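Long-range contact in anti-sigma-I factor RsgI3 (Clostridium thermocellum, PDB 6QE7), which probably holds the sigma factor SigI3 inactive at the membrane, while its extracellular pair of PA14 domains, the part described here, binds pectin and related plant polysaccharides: residues Q148-G160 / F169-D181. Residues are numbered along the deposited sequence; the frame is centred on the assembly and turned at random.
Sequences QKDVNGLSAEYYG and FTRIDDAINFNWD
Strand 154-159 and the 169-173 part of strand 167-173 are antiparallel arms of a twisted beta hairpin, their axes 4.6 Å apart; paired backbone hydrogen bonds join Leu-154 with Asp-173 and Ala-156 with Arg-171, and a single one runs from Tyr-158 N to Phe-169 O. The hairpin forms an edge of one sheet in the second PA14 domain, strand 154-159 also pairing with strand 193-202, and it is an example of several side chains of one strand gathering round a single aromatic ring of its partner. On the face carrying Ala-156, Tyr-158 and Asp-173, the Tyr-158 ring lies nearly parallel to that of Phe-169, planes 11° apart, but slid so far that they barely overlap; instead Tyr-158 CB sits over the Phe-169 face, 3.8 Å from the ring centroid. Phe-169 reaches this position because CG stands between its backbone N and carbonyl carbon (chi1 64°). Arg-171 CZ lies 4.3 Å from the Tyr-158 ring centroid in an off-centre cation-pi contact, the guanidinium steeply inclined to the ring. Arg-171 NE makes a salt bridge to the syn lone pair of Asp-173 OD1, which would hold the guanidinium in place, while Asp-173 OD2 accepts a hydrogen bond from Trp-198. Beyond the strand end, Ile-176 crosses Leu-154 at about a right angle, their CD1 atoms 3.9 Å apart. On the other face, where Glu-157 OE1 forms a salt bridge with Arg-197, packing is lighter: Ile-172 CD1 meets Val-151 CG1 at 4.1 Å, and Ile-172 CG2 rests 3.7 Å from Asn-152 O.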
loop_
_atom_site.group_PDB
_atom_site.type_symbol
_atom_site.label_atom_id
_atom_site.label_comp_id
_atom_site.label_asym_id
_atom_site.label_seq_id
_atom_site.Cartn_x
_atom_site.Cartn_y
_atom_site.Cartn_z
ATOM N N GLN A 148 9.958 0.272 6.043
ATOM C CA GLN A 148 9.576 1.408 6.951
ATOM C C GLN A 148 8.053 1.576 7.020
ATOM O O GLN A 148 7.398 1.685 5.959
ATOM C CB GLN A 148 10.176 2.761 6.550
ATOM C CG GLN A 148 11.641 2.912 6.925
ATOM C CD GLN A 148 12.519 2.151 5.965
ATOM O OE1 GLN A 148 12.205 1.994 4.788
ATOM N NE2 GLN A 148 13.638 1.666 6.467
ATOM N N LYS A 149 7.505 1.615 8.237
ATOM C CA LYS A 149 6.144 2.136 8.438
ATOM C C LYS A 149 6.125 3.516 7.778
ATOM O O LYS A 149 7.013 4.288 8.013
ATOM C CB LYS A 149 5.748 2.148 9.913
ATOM C CG LYS A 149 5.004 0.895 10.358
ATOM C CD LYS A 149 4.155 1.100 11.618
ATOM C CE LYS A 149 3.592 -0.174 12.232
ATOM N NZ LYS A 149 4.633 -1.212 12.488
ATOM N N ASP A 150 5.188 3.760 6.878
ATOM C CA ASP A 150 4.940 5.123 6.361
ATOM C C ASP A 150 4.226 5.893 7.470
ATOM O O ASP A 150 3.811 5.297 8.407
ATOM C CB ASP A 150 4.172 5.059 5.049
ATOM C CG ASP A 150 4.117 6.347 4.256
ATOM O OD1 ASP A 150 4.951 7.284 4.470
ATOM O OD2 ASP A 150 3.224 6.408 3.428
ATOM N N VAL A 151 4.194 7.198 7.365
ATOM C CA VAL A 151 3.621 8.145 8.344
ATOM C C VAL A 151 2.205 8.474 7.878
ATOM O O VAL A 151 1.979 8.640 6.690
ATOM C CB VAL A 151 4.562 9.374 8.457
ATOM C CG1 VAL A 151 3.933 10.599 9.100
ATOM C CG2 VAL A 151 5.802 8.993 9.258
ATOM N N ASN A 152 1.298 8.665 8.811
ATOM C CA ASN A 152 -0.086 9.050 8.469
ATOM C C ASN A 152 -0.147 10.548 8.171
ATOM O O ASN A 152 0.734 11.222 8.569
ATOM C CB ASN A 152 -1.053 8.621 9.547
ATOM C CG ASN A 152 -1.553 7.205 9.329
ATOM O OD1 ASN A 152 -1.649 6.498 10.302
ATOM N ND2 ASN A 152 -1.886 6.784 8.100
ATOM N N GLY A 153 -1.133 10.983 7.402
ATOM C CA GLY A 153 -1.173 12.364 6.879
ATOM C C GLY A 153 -0.666 12.426 5.474
ATOM O O GLY A 153 -0.424 11.380 4.845
ATOM N N LEU A 154 -0.542 13.627 4.978
ATOM C CA LEU A 154 -0.118 13.882 3.610
ATOM C C LEU A 154 1.040 14.873 3.591
ATOM O O LEU A 154 1.118 15.768 4.504
ATOM C CB LEU A 154 -1.332 14.368 2.827
ATOM C CG LEU A 154 -2.461 13.370 2.664
ATOM C CD1 LEU A 154 -3.633 14.069 2.041
ATOM C CD2 LEU A 154 -2.042 12.159 1.785
ATOM N N SER A 155 1.938 14.714 2.614
ATOM C CA SER A 155 3.035 15.692 2.351
ATOM C C SER A 155 2.458 16.926 1.696
ATOM O O SER A 155 1.979 16.804 0.571
ATOM C CB SER A 155 4.114 15.139 1.498
ATOM O OG SER A 155 4.501 13.925 2.073
ATOM N N ALA A 156 2.581 18.060 2.396
ATOM C CA ALA A 156 2.032 19.371 2.023
ATOM C C ALA A 156 3.211 20.236 1.614
ATOM O O ALA A 156 4.229 20.255 2.339
ATOM C CB ALA A 156 1.269 19.966 3.176
ATOM N N GLU A 157 3.092 20.824 0.439
ATOM C CA GLU A 157 3.910 21.976 0.028
ATOM C C GLU A 157 3.053 23.239 0.138
ATOM O O GLU A 157 1.979 23.319 -0.543
ATOM C CB GLU A 157 4.470 21.704 -1.349
ATOM C CG GLU A 157 5.023 20.292 -1.536
ATOM C CD GLU A 157 5.160 19.945 -3.023
ATOM O OE1 GLU A 157 4.145 19.652 -3.664
ATOM O OE2 GLU A 157 6.270 20.084 -3.567
ATOM N N TYR A 158 3.539 24.226 0.904
ATOM C CA TYR A 158 2.889 25.563 1.040
ATOM C C TYR A 158 3.587 26.587 0.153
ATOM O O TYR A 158 4.802 26.695 0.194
ATOM C CB TYR A 158 2.874 26.003 2.491
ATOM C CG TYR A 158 1.893 25.203 3.272
ATOM C CD1 TYR A 158 2.111 23.876 3.551
ATOM C CD2 TYR A 158 0.728 25.763 3.714
ATOM C CE1 TYR A 158 1.212 23.150 4.320
ATOM C CE2 TYR A 158 -0.207 25.039 4.431
ATOM C CZ TYR A 158 0.011 23.703 4.702
ATOM O OH TYR A 158 -0.942 22.970 5.376
ATOM N N TYR A 159 2.805 27.315 -0.636
ATOM C CA TYR A 159 3.319 28.323 -1.582
ATOM C C TYR A 159 2.915 29.731 -1.168
ATOM O O TYR A 159 1.787 29.931 -0.664
ATOM C CB TYR A 159 2.848 28.011 -3.002
ATOM C CG TYR A 159 3.425 26.733 -3.527
ATOM C CD1 TYR A 159 2.801 25.532 -3.239
ATOM C CD2 TYR A 159 4.623 26.709 -4.205
ATOM C CE1 TYR A 159 3.306 24.333 -3.712
ATOM C CE2 TYR A 159 5.123 25.523 -4.723
ATOM C CZ TYR A 159 4.470 24.332 -4.431
ATOM O OH TYR A 159 4.894 23.135 -4.860
ATOM N N GLY A 160 3.789 30.694 -1.495
ATOM C CA GLY A 160 3.585 32.137 -1.240
ATOM C C GLY A 160 2.951 32.860 -2.408
ATOM O O GLY A 160 3.079 34.080 -2.490
ATOM N N PHE A 169 7.559 26.225 2.329
ATOM C CA PHE A 169 7.913 25.143 3.274
ATOM C C PHE A 169 7.081 23.896 2.941
ATOM O O PHE A 169 6.048 23.956 2.282
ATOM C CB PHE A 169 7.788 25.593 4.741
ATOM C CG PHE A 169 6.390 25.964 5.189
ATOM C CD1 PHE A 169 5.528 24.995 5.658
ATOM C CD2 PHE A 169 5.927 27.282 5.127
ATOM C CE1 PHE A 169 4.219 25.301 6.013
ATOM C CE2 PHE A 169 4.637 27.598 5.528
ATOM C CZ PHE A 169 3.780 26.606 5.956
ATOM N N THR A 170 7.595 22.772 3.405
ATOM C CA THR A 170 6.985 21.433 3.340
ATOM C C THR A 170 6.779 20.998 4.779
ATOM O O THR A 170 7.633 21.300 5.601
ATOM C CB THR A 170 7.909 20.414 2.646
ATOM O OG1 THR A 170 7.948 20.794 1.268
ATOM C CG2 THR A 170 7.438 18.977 2.790
ATOM N N ARG A 171 5.674 20.333 5.034
ATOM C CA ARG A 171 5.481 19.562 6.275
ATOM C C ARG A 171 4.461 18.452 5.973
ATOM O O ARG A 171 3.828 18.457 4.884
ATOM C CB ARG A 171 4.976 20.494 7.376
ATOM C CG ARG A 171 3.645 21.121 7.000
ATOM C CD ARG A 171 3.178 22.114 8.013
ATOM N NE ARG A 171 1.800 22.540 7.801
ATOM C CZ ARG A 171 1.290 23.705 8.247
ATOM N NH1 ARG A 171 2.090 24.566 8.845
ATOM N NH2 ARG A 171 0.013 24.026 8.064
ATOM N N ILE A 172 4.246 17.596 6.954
ATOM C CA ILE A 172 3.157 16.591 6.912
ATOM C C ILE A 172 1.958 17.103 7.693
ATOM O O ILE A 172 2.064 17.371 8.863
ATOM C CB ILE A 172 3.707 15.257 7.402
ATOM C CG1 ILE A 172 4.780 14.744 6.419
ATOM C CG2 ILE A 172 2.543 14.287 7.562
ATOM C CD1 ILE A 172 5.608 13.635 6.952
ATOM N N ASP A 173 0.843 17.284 7.008
ATOM C CA ASP A 173 -0.470 17.640 7.599
ATOM C C ASP A 173 -1.160 16.310 7.948
ATOM O O ASP A 173 -1.095 15.340 7.133
ATOM C CB ASP A 173 -1.199 18.554 6.619
ATOM C CG ASP A 173 -0.609 19.964 6.529
ATOM O OD1 ASP A 173 0.125 20.327 7.430
ATOM O OD2 ASP A 173 -0.881 20.692 5.532
ATOM N N ASP A 174 -1.708 16.197 9.142
ATOM C CA ASP A 174 -2.391 14.974 9.628
ATOM C C ASP A 174 -3.620 14.690 8.765
ATOM O O ASP A 174 -4.016 13.547 8.615
ATOM C CB ASP A 174 -2.793 15.134 11.093
ATOM C CG ASP A 174 -1.579 15.154 11.990
ATOM O OD1 ASP A 174 -0.432 14.922 11.471
ATOM O OD2 ASP A 174 -1.769 15.419 13.200
ATOM N N ALA A 175 -4.253 15.723 8.254
ATOM C CA ALA A 175 -5.477 15.579 7.455
ATOM C C ALA A 175 -5.734 16.897 6.747
ATOM O O ALA A 175 -4.983 17.883 6.985
ATOM C CB ALA A 175 -6.624 15.204 8.351
ATOM N N ILE A 176 -6.706 16.896 5.862
ATOM C CA ILE A 176 -7.059 18.134 5.135
ATOM C C ILE A 176 -8.333 18.626 5.804
ATOM O O ILE A 176 -9.448 18.204 5.422
ATOM C CB ILE A 176 -7.177 17.931 3.623
ATOM C CG1 ILE A 176 -5.909 17.312 3.029
ATOM C CG2 ILE A 176 -7.524 19.271 2.937
ATOM C CD1 ILE A 176 -5.980 17.116 1.562
ATOM N N ASN A 177 -8.130 19.431 6.834
ATOM C CA ASN A 177 -9.222 19.932 7.689
ATOM C C ASN A 177 -8.798 21.253 8.321
ATOM O O ASN A 177 -8.338 21.232 9.485
ATOM C CB ASN A 177 -9.539 18.927 8.795
ATOM C CG ASN A 177 -10.843 19.263 9.483
ATOM O OD1 ASN A 177 -11.563 20.183 9.063
ATOM N ND2 ASN A 177 -11.101 18.576 10.580
ATOM N N PHE A 178 -8.822 22.320 7.549
ATOM C CA PHE A 178 -8.221 23.613 7.957
ATOM C C PHE A 178 -9.266 24.717 7.844
ATOM O O PHE A 178 -9.997 24.837 6.820
ATOM C CB PHE A 178 -6.967 23.905 7.142
ATOM C CG PHE A 178 -5.797 23.018 7.477
ATOM C CD1 PHE A 178 -5.103 23.178 8.662
ATOM C CD2 PHE A 178 -5.406 21.991 6.611
ATOM C CE1 PHE A 178 -3.985 22.415 8.935
ATOM C CE2 PHE A 178 -4.308 21.192 6.899
ATOM C CZ PHE A 178 -3.622 21.386 8.081
ATOM N N ASN A 179 -9.445 25.408 8.963
ATOM C CA ASN A 179 -10.173 26.694 9.072
ATOM C C ASN A 179 -9.104 27.712 9.497
ATOM O O ASN A 179 -8.763 27.782 10.710
ATOM C CB ASN A 179 -11.370 26.563 10.008
ATOM C CG ASN A 179 -12.029 27.896 10.309
ATOM O OD1 ASN A 179 -12.299 28.715 9.436
ATOM N ND2 ASN A 179 -12.351 28.105 11.565
ATOM N N TRP A 180 -8.454 28.372 8.546
ATOM C CA TRP A 180 -7.332 29.281 8.903
ATOM C C TRP A 180 -7.832 30.666 9.344
ATOM O O TRP A 180 -7.186 31.216 10.256
ATOM C CB TRP A 180 -6.330 29.360 7.781
ATOM C CG TRP A 180 -5.473 28.139 7.707
ATOM C CD1 TRP A 180 -4.667 27.623 8.671
ATOM C CD2 TRP A 180 -5.358 27.273 6.577
ATOM N NE1 TRP A 180 -4.036 26.508 8.207
ATOM C CE2 TRP A 180 -4.414 26.293 6.915
ATOM C CE3 TRP A 180 -5.967 27.228 5.316
ATOM C CZ2 TRP A 180 -4.065 25.280 6.021
ATOM C CZ3 TRP A 180 -5.619 26.236 4.438
ATOM C CH2 TRP A 180 -4.663 25.278 4.781
ATOM N N ASP A 181 -8.997 31.143 8.889
ATOM C CA ASP A 181 -9.796 32.106 9.715
ATOM C C ASP A 181 -8.994 33.399 9.861
ATOM O O ASP A 181 -8.876 33.836 11.032
ATOM C CB ASP A 181 -9.975 31.629 11.172
ATOM C CG ASP A 181 -11.383 31.372 11.688
ATOM O OD1 ASP A 181 -12.352 31.400 10.890
ATOM O OD2 ASP A 181 -11.486 31.096 12.913
HETATM O O HOH W 1 1.640 12.335 10.834
#